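Local coordinates for CrtC domain-containing protein (Fusarium vanettenii 77-13-4, PDB 7A0Q) that probably hydrates the isoflavonoid phytoalexin kievitone, a plant defence compound, as a kievitone hydratase, at residues Q51-G56 and S109-T114; G56-S61 and L76-D81; N123-E128 and L136-N141. One frame throughout, in Å; residues are numbered along the deposited sequence.

Contact 1 (Q51-G56 and S109-T114). With NAG (2-acetamido-2-deoxy-beta-D-glucopyranose), chain D.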
# COMPACT_ATOMS: atom_id res chain seq x y z
N GLN A 51 11.61 8.12 -8.15
CA GLN A 51 11.21 6.79 -8.59
C GLN A 51 12.32 5.83 -9.00
O GLN A 51 12.14 4.62 -8.83
CB GLN A 51 10.24 6.95 -9.77
CG GLN A 51 8.89 7.58 -9.39
CD GLN A 51 7.94 6.55 -8.85
OE1 GLN A 51 8.16 6.01 -7.76
NE2 GLN A 51 6.89 6.22 -9.61
N PRO A 52 13.46 6.27 -9.54
CA PRO A 52 14.43 5.31 -10.10
C PRO A 52 15.03 4.35 -9.08
O PRO A 52 15.11 4.62 -7.88
CB PRO A 52 15.51 6.20 -10.71
CG PRO A 52 14.78 7.43 -11.10
CD PRO A 52 13.80 7.65 -9.97
N ASN A 53 15.52 3.23 -9.62
CA ASN A 53 16.25 2.23 -8.83
C ASN A 53 17.30 2.86 -7.93
O ASN A 53 17.47 2.44 -6.79
CB ASN A 53 16.97 1.24 -9.76
CG ASN A 53 16.04 0.29 -10.47
OD1 ASN A 53 14.88 0.60 -10.71
ND2 ASN A 53 16.56 -0.88 -10.84
N SER A 54 18.06 3.82 -8.47
CA SER A 54 19.20 4.37 -7.73
C SER A 54 18.78 4.95 -6.39
O SER A 54 19.61 5.08 -5.49
CB SER A 54 19.89 5.48 -8.52
OG SER A 54 18.96 6.52 -8.82
N VAL A 55 17.50 5.34 -6.25
CA VAL A 55 17.06 5.96 -5.00
C VAL A 55 16.93 4.92 -3.90
O VAL A 55 17.06 5.25 -2.71
CB VAL A 55 15.76 6.74 -5.25
CG1 VAL A 55 15.17 7.32 -3.96
CG2 VAL A 55 16.01 7.86 -6.25
N GLY A 56 16.70 3.66 -4.27
CA GLY A 56 16.61 2.56 -3.32
C GLY A 56 15.24 2.48 -2.68
O GLY A 56 14.32 3.24 -3.00
N SER A 109 20.26 -8.52 -5.68
CA SER A 109 20.65 -7.12 -5.80
C SER A 109 19.68 -6.38 -6.71
O SER A 109 18.90 -6.97 -7.46
CB SER A 109 22.08 -6.98 -6.33
OG SER A 109 22.16 -7.46 -7.66
N THR A 110 19.76 -5.05 -6.65
CA THR A 110 18.98 -4.14 -7.48
C THR A 110 19.92 -3.36 -8.37
O THR A 110 20.82 -2.68 -7.86
CB THR A 110 18.16 -3.18 -6.61
OG1 THR A 110 17.33 -3.93 -5.71
CG2 THR A 110 17.30 -2.27 -7.48
N PRO A 111 19.77 -3.43 -9.69
CA PRO A 111 20.63 -2.63 -10.58
C PRO A 111 20.56 -1.15 -10.23
O PRO A 111 19.48 -0.59 -10.04
CB PRO A 111 20.08 -2.92 -11.97
CG PRO A 111 19.45 -4.29 -11.84
CD PRO A 111 18.88 -4.33 -10.45
N ASN A 112 21.73 -0.52 -10.15
CA ASN A 112 21.81 0.91 -9.82
C ASN A 112 21.73 1.69 -11.12
O ASN A 112 22.74 1.97 -11.77
CB ASN A 112 23.08 1.21 -9.03
CG ASN A 112 23.23 2.69 -8.74
OD1 ASN A 112 22.28 3.45 -8.85
ND2 ASN A 112 24.44 3.11 -8.38
N ILE A 113 20.51 2.04 -11.52
CA ILE A 113 20.24 2.71 -12.79
C ILE A 113 19.35 3.91 -12.53
O ILE A 113 18.73 4.04 -11.47
CB ILE A 113 19.59 1.76 -13.82
CG1 ILE A 113 18.25 1.23 -13.29
CG2 ILE A 113 20.52 0.60 -14.15
CD1 ILE A 113 17.52 0.32 -14.28
N THR A 114 19.29 4.81 -13.51
CA THR A 114 18.58 6.07 -13.39
C THR A 114 17.12 5.98 -13.82
O THR A 114 16.44 7.01 -13.90
CB THR A 114 19.28 7.17 -14.19
OG1 THR A 114 19.21 6.86 -15.59
CG2 THR A 114 20.73 7.29 -13.78
C1 NAG D . 24.68 4.50 -8.12
C2 NAG D . 25.11 4.75 -6.66
C3 NAG D . 25.59 6.20 -6.46
C4 NAG D . 26.59 6.61 -7.53
C5 NAG D . 25.97 6.37 -8.90
C6 NAG D . 26.87 6.76 -10.05
C7 NAG D . 24.03 3.47 -4.86
C8 NAG D . 22.80 3.33 -4.02
N2 NAG D . 24.01 4.46 -5.76
O3 NAG D . 26.20 6.30 -5.18
O4 NAG D . 26.91 7.99 -7.40
O5 NAG D . 25.70 4.97 -9.03
O6 NAG D . 27.77 5.72 -10.41
O7 NAG D . 24.99 2.72 -4.73

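Contact 2 (G56-S61 and L76-D81)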
# COMPACT_ATOMS: atom_id res chain seq x y z
N GLY A 56 16.70 3.66 -4.27
CA GLY A 56 16.61 2.56 -3.32
C GLY A 56 15.24 2.48 -2.68
O GLY A 56 14.32 3.24 -3.00
N GLY A 57 15.09 1.53 -1.76
CA GLY A 57 13.91 1.47 -0.91
C GLY A 57 12.86 0.49 -1.43
O GLY A 57 13.17 -0.67 -1.74
N SER A 58 11.61 0.94 -1.47
CA SER A 58 10.45 0.08 -1.64
C SER A 58 9.50 0.66 -2.68
O SER A 58 9.29 1.87 -2.72
CB SER A 58 9.74 -0.09 -0.28
OG SER A 58 8.46 -0.68 -0.40
N TRP A 59 8.96 -0.21 -3.53
CA TRP A 59 8.00 0.14 -4.58
C TRP A 59 6.81 -0.80 -4.41
O TRP A 59 7.00 -2.01 -4.31
CB TRP A 59 8.62 0.01 -5.98
CG TRP A 59 9.81 0.90 -6.28
CD1 TRP A 59 9.79 2.07 -6.97
CD2 TRP A 59 11.19 0.68 -5.92
NE1 TRP A 59 11.06 2.60 -7.07
CE2 TRP A 59 11.93 1.76 -6.43
CE3 TRP A 59 11.86 -0.33 -5.21
CZ2 TRP A 59 13.32 1.87 -6.25
CZ3 TRP A 59 13.24 -0.23 -5.05
CH2 TRP A 59 13.95 0.86 -5.57
N TRP A 60 5.59 -0.26 -4.38
CA TRP A 60 4.45 -1.02 -3.88
C TRP A 60 3.16 -0.57 -4.56
O TRP A 60 2.96 0.62 -4.79
CB TRP A 60 4.36 -0.80 -2.36
CG TRP A 60 3.38 -1.56 -1.56
CD1 TRP A 60 3.65 -2.63 -0.74
CD2 TRP A 60 1.98 -1.27 -1.38
NE1 TRP A 60 2.51 -3.03 -0.09
CE2 TRP A 60 1.47 -2.21 -0.47
CE3 TRP A 60 1.12 -0.30 -1.91
CZ2 TRP A 60 0.13 -2.23 -0.08
CZ3 TRP A 60 -0.22 -0.31 -1.52
CH2 TRP A 60 -0.70 -1.27 -0.61
N SER A 61 2.30 -1.53 -4.90
CA SER A 61 1.02 -1.19 -5.50
C SER A 61 -0.07 -2.12 -5.00
O SER A 61 0.15 -3.33 -4.83
CB SER A 61 1.06 -1.21 -7.05
OG SER A 61 1.33 -2.50 -7.59
N LEU A 76 -1.87 -7.18 -5.21
CA LEU A 76 -0.74 -6.53 -4.55
C LEU A 76 0.55 -6.87 -5.28
O LEU A 76 0.76 -8.01 -5.70
CB LEU A 76 -0.63 -7.01 -3.11
CG LEU A 76 -1.41 -6.27 -2.03
CD1 LEU A 76 -2.83 -5.91 -2.45
CD2 LEU A 76 -1.42 -7.16 -0.83
N ALA A 77 1.43 -5.87 -5.42
CA ALA A 77 2.77 -6.08 -5.94
C ALA A 77 3.74 -5.26 -5.09
O ALA A 77 3.45 -4.10 -4.78
CB ALA A 77 2.90 -5.66 -7.40
N HIS A 78 4.89 -5.84 -4.75
CA HIS A 78 5.82 -5.13 -3.88
C HIS A 78 7.25 -5.59 -4.15
O HIS A 78 7.52 -6.79 -4.10
CB HIS A 78 5.47 -5.39 -2.42
CG HIS A 78 6.42 -4.77 -1.45
ND1 HIS A 78 6.85 -5.43 -0.32
CD2 HIS A 78 7.03 -3.56 -1.44
CE1 HIS A 78 7.68 -4.64 0.35
NE2 HIS A 78 7.82 -3.51 -0.31
N TYR A 79 8.15 -4.64 -4.42
CA TYR A 79 9.58 -4.91 -4.52
C TYR A 79 10.31 -4.16 -3.42
O TYR A 79 10.08 -2.97 -3.22
CB TYR A 79 10.15 -4.48 -5.88
CG TYR A 79 11.62 -4.79 -6.07
CD1 TYR A 79 12.61 -3.94 -5.58
CD2 TYR A 79 12.02 -5.93 -6.75
CE1 TYR A 79 13.96 -4.22 -5.77
CE2 TYR A 79 13.37 -6.22 -6.94
CZ TYR A 79 14.33 -5.37 -6.44
OH TYR A 79 15.66 -5.66 -6.65
N LEU A 80 11.20 -4.86 -2.72
CA LEU A 80 12.00 -4.25 -1.66
C LEU A 80 13.48 -4.44 -1.96
O LEU A 80 13.93 -5.57 -2.19
CB LEU A 80 11.66 -4.86 -0.29
CG LEU A 80 12.44 -4.24 0.87
CD1 LEU A 80 12.01 -2.80 1.11
CD2 LEU A 80 12.29 -5.05 2.15
N ASP A 81 14.23 -3.35 -1.95
CA ASP A 81 15.69 -3.42 -1.97
C ASP A 81 16.21 -3.33 -0.54
O ASP A 81 15.78 -2.47 0.23
CB ASP A 81 16.31 -2.32 -2.81
CG ASP A 81 17.83 -2.40 -2.79
OD1 ASP A 81 18.37 -3.37 -3.36
OD2 ASP A 81 18.47 -1.53 -2.16
O HOH W 1 17.59 0.48 -0.69

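Contact 3 (N123-E128 and L136-N141)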
# COMPACT_ATOMS: atom_id res chain seq x y z
N ASN A 123 9.17 -10.96 -12.76
CA ASN A 123 8.19 -10.31 -11.90
C ASN A 123 8.80 -9.00 -11.44
O ASN A 123 9.99 -8.96 -11.11
CB ASN A 123 7.86 -11.16 -10.67
CG ASN A 123 7.78 -12.64 -10.97
OD1 ASN A 123 6.79 -13.12 -11.52
ND2 ASN A 123 8.82 -13.39 -10.60
N GLY A 124 8.02 -7.93 -11.39
CA GLY A 124 8.58 -6.69 -10.87
C GLY A 124 7.67 -5.49 -11.07
O GLY A 124 6.46 -5.62 -11.29
N ILE A 125 8.28 -4.31 -10.93
CA ILE A 125 7.62 -3.02 -11.11
C ILE A 125 8.52 -2.17 -11.99
O ILE A 125 9.74 -2.13 -11.77
CB ILE A 125 7.33 -2.33 -9.77
CG1 ILE A 125 6.30 -3.15 -8.96
CG2 ILE A 125 6.83 -0.90 -9.98
CD1 ILE A 125 6.12 -2.68 -7.52
N LYS A 126 7.96 -1.55 -13.02
CA LYS A 126 8.81 -0.73 -13.87
C LYS A 126 8.03 0.47 -14.38
O LYS A 126 6.80 0.44 -14.50
CB LYS A 126 9.36 -1.54 -15.06
CG LYS A 126 8.29 -2.04 -16.01
CD LYS A 126 8.89 -2.92 -17.13
CE LYS A 126 9.86 -2.12 -18.01
NZ LYS A 126 10.24 -2.87 -19.25
N SER A 127 8.77 1.52 -14.70
CA SER A 127 8.15 2.67 -15.33
C SER A 127 8.15 2.48 -16.85
O SER A 127 9.12 1.98 -17.43
CB SER A 127 8.88 3.95 -14.97
OG SER A 127 8.52 4.99 -15.86
N GLU A 128 7.04 2.88 -17.47
CA GLU A 128 6.89 2.91 -18.92
C GLU A 128 6.70 4.34 -19.40
O GLU A 128 6.05 4.58 -20.42
CB GLU A 128 5.72 2.04 -19.38
CG GLU A 128 5.72 0.60 -18.87
CD GLU A 128 6.68 -0.30 -19.62
OE1 GLU A 128 7.54 0.23 -20.35
OE2 GLU A 128 6.56 -1.55 -19.49
N LEU A 136 3.11 3.36 -15.24
CA LEU A 136 3.86 2.44 -14.40
C LEU A 136 3.26 1.05 -14.58
O LEU A 136 2.09 0.93 -14.96
CB LEU A 136 3.80 2.85 -12.92
CG LEU A 136 4.42 4.20 -12.59
CD1 LEU A 136 3.94 4.67 -11.21
CD2 LEU A 136 5.93 4.11 -12.64
N ARG A 137 4.05 0.02 -14.31
CA ARG A 137 3.62 -1.36 -14.54
C ARG A 137 4.01 -2.24 -13.37
O ARG A 137 5.18 -2.26 -12.98
CB ARG A 137 4.22 -1.92 -15.84
CG ARG A 137 3.74 -3.34 -16.18
CD ARG A 137 4.49 -3.93 -17.40
NE ARG A 137 4.41 -3.07 -18.57
CZ ARG A 137 3.40 -3.08 -19.45
NH1 ARG A 137 2.39 -3.92 -19.29
NH2 ARG A 137 3.40 -2.25 -20.48
N SER A 138 3.03 -2.96 -12.81
CA SER A 138 3.26 -4.03 -11.84
C SER A 138 2.92 -5.35 -12.52
O SER A 138 1.80 -5.53 -12.99
CB SER A 138 2.42 -3.85 -10.58
OG SER A 138 2.80 -2.70 -9.86
N TYR A 139 3.87 -6.28 -12.55
CA TYR A 139 3.64 -7.51 -13.30
C TYR A 139 4.21 -8.72 -12.56
O TYR A 139 5.18 -8.62 -11.80
CB TYR A 139 4.24 -7.42 -14.72
CG TYR A 139 5.74 -7.31 -14.73
CD1 TYR A 139 6.36 -6.08 -14.53
CD2 TYR A 139 6.54 -8.43 -14.92
CE1 TYR A 139 7.74 -5.97 -14.52
CE2 TYR A 139 7.93 -8.33 -14.92
CZ TYR A 139 8.52 -7.09 -14.73
OH TYR A 139 9.89 -6.97 -14.71
N SER A 140 3.58 -9.86 -12.79
CA SER A 140 3.92 -11.10 -12.12
C SER A 140 3.66 -12.25 -13.08
O SER A 140 2.66 -12.24 -13.81
CB SER A 140 3.10 -11.28 -10.83
OG SER A 140 3.41 -12.51 -10.19
N ASN A 141 4.59 -13.23 -13.09
CA ASN A 141 4.51 -14.41 -13.95
C ASN A 141 4.92 -15.60 -13.10
O ASN A 141 5.97 -16.22 -13.30
CB ASN A 141 5.38 -14.27 -15.19
CG ASN A 141 4.89 -13.18 -16.10
OD1 ASN A 141 3.89 -13.35 -16.80
ND2 ASN A 141 5.58 -12.05 -16.10
O HOH W 2 8.22 -16.30 -11.99

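Contact 1 (Q51-G56 and S109-T114)
N53 and I113 lie side by side, their side chains pointing the same way. I113 CG1 sits between its own backbone N and carbonyl carbon (chi1 60°). This sets CG1 3.6 Å from N53 ND2. T110 CG2 also approaches N53 ND2, at 3.7 Å. The amide is thus bordered by two aliphatic groups.

N53 ND2 donates to P111 O over 3.0 Å, with an N-H...O angle of 154°. The acceptor lies in the amide plane. N53 OD1 accepts from the backbone N of D117, so both ends of the amide are held and its rotation is fixed. The backbone adds a second bond, S54 N to I113 O at 3.1 Å. It is more bent, at 138°.

P52 brings CB and CG to T114 O, with CG at 3.3 Å. N112 starts away from residues 51-56, but its OD1 turns back to 3.2 Å from S54 CB. N112 ND2 is joined covalently to C1 of a NAG at 1.4 Å. The acetyl methyl C8 of the sugar comes 3.9 Å from S54 O.

N112 is the centre of an inverse gamma turn. With I113 and T114 it forms the Asn-X-Thr sequon of N-glycosylation. The sequon loop is laid against the short 3-10 turn 53-55 that precedes strand 58-66.

Contact 2 (G56-S61 and L76-D81)
S58 to S61 pair with L80 to A77 in a regular antiparallel beta hairpin, made by strands 58-66 and 72-81. The contact is buried. The strand segments run almost exactly antiparallel, with axes 4.7 Å apart. W59 with Y79 and S61 with A77 are hydrogen-bonded pairs. S58 with L80 and W60 with H78 are non-hydrogen-bonded pairs. The ladder goes on past the strand pairs, where D81 N donates to G57 O.

One face carries S58, W60, H78 and L80. H78 CG is anti to the backbone N (chi1 176°). S58 OG lies at the edge of the ring, near its plane, and NE2 and OG share a hydrogen bond of 2.9 Å. W60 crosses H78 at about a right angle. Its five-membered ring turns an edge toward the H78 face in an offset edge-to-face pair, planes 63° apart. W60 CD1 is the touching atom, 3.6 Å from H78 CG. R89 NE bonds H78 ND1, so both ring nitrogens are engaged.

The other face carries W59, S61, A77 and Y79. W59 and Y79 lie side by side and point the same way. W59 CE3 touches Y79 CD1 at 3.7 Å, with the rings oblique. S61 OG lies 3.5 Å from A77 CB and hydrogen-bonds S138 OG. Near G57, a water accepts from G57 N and donates to D81 OD2 at 2.6 Å. D81 OD1 hydrogen-bonds T110 OG1.

The hairpin has strand 202-210 on one edge, where R207 makes a cation-pi contact with W59, and strand 86-94 on the other. V118 of strand 117-120 packs on W59 and Y79. On the face with W60, L338 and W221 of the closed eight-stranded barrel meet that tryptophan.

Contact 3 (N123-E128 and L136-N141)
Y139 CG sits between its backbone N and carbonyl carbon (chi1 65°), and the ring lies over the backbone of G124. G124 N lies 3.4 Å above the ring plane, over its centre. G124 CA makes a CH-pi contact with the same face, 4.1 Å from the ring centroid. G124 has no side chain to stand between ring and backbone. R137 is extended at first and then bends at chi3 (-55°), which sets NE beside E128.

E128 OE2 takes R137 NE in a salt bridge of 2.8 Å. The carboxylate uses its anti lone pair and lies at the edge of the guanidinium. The two planes are 82° apart, and OE2 alone of the carboxylate oxygens makes the bonds to R137. R137 NH2 gives the same OE2 a weak bond. R137 NH1 pairs with D148. K126 runs alongside R137, and its NZ reaches E128 OE2 only at a long 3.9 Å.

The strands are antiparallel, and G124 with Y139 and K126 with R137 are the hydrogen-bonded pairs. Beyond them, N141 N donates to N123 OD1 at 2.7 Å. N123 ND2 bonds V120 O. On the opposite face S138 OG lies 3.6 Å from I125 CG1, and L136 CD2 touches S127 CB at 3.8 Å. S138 OG itself hydrogen-bonds Y151 OH.

E128 OE2 is bound chiefly by R137, with K126 a long, weaker partner. Together with D148 it probably offsets the like charges of K126 and R137, which lie near each other on one face of the hairpin.

In the fold
Contact 1 joins two loops beside the hairpin of contact 2, and they share G56. T110 OG1 lies 2.6 Å from both Y79 OH and D81 OD1, probable hydrogen bonds that tie the 109-114 loop to strand 72-81. The magnesium ion is close by. S109 belongs to its site with T86 and S119, and the Y79 side chain comes within about 3 Å of it. Contact 3 packs on contact 2, their centres about 10 Å apart. S61 OG and S138 OG are 2.7 Å apart, a probable hydrogen bond, and I125 CD1 touches W59 O at 3.4 Å. Contacts 1 and 3 barely meet, through Q51 NE2 and L136 CD1 at 3.7 Å. All three lie on the same side of the chain's centre.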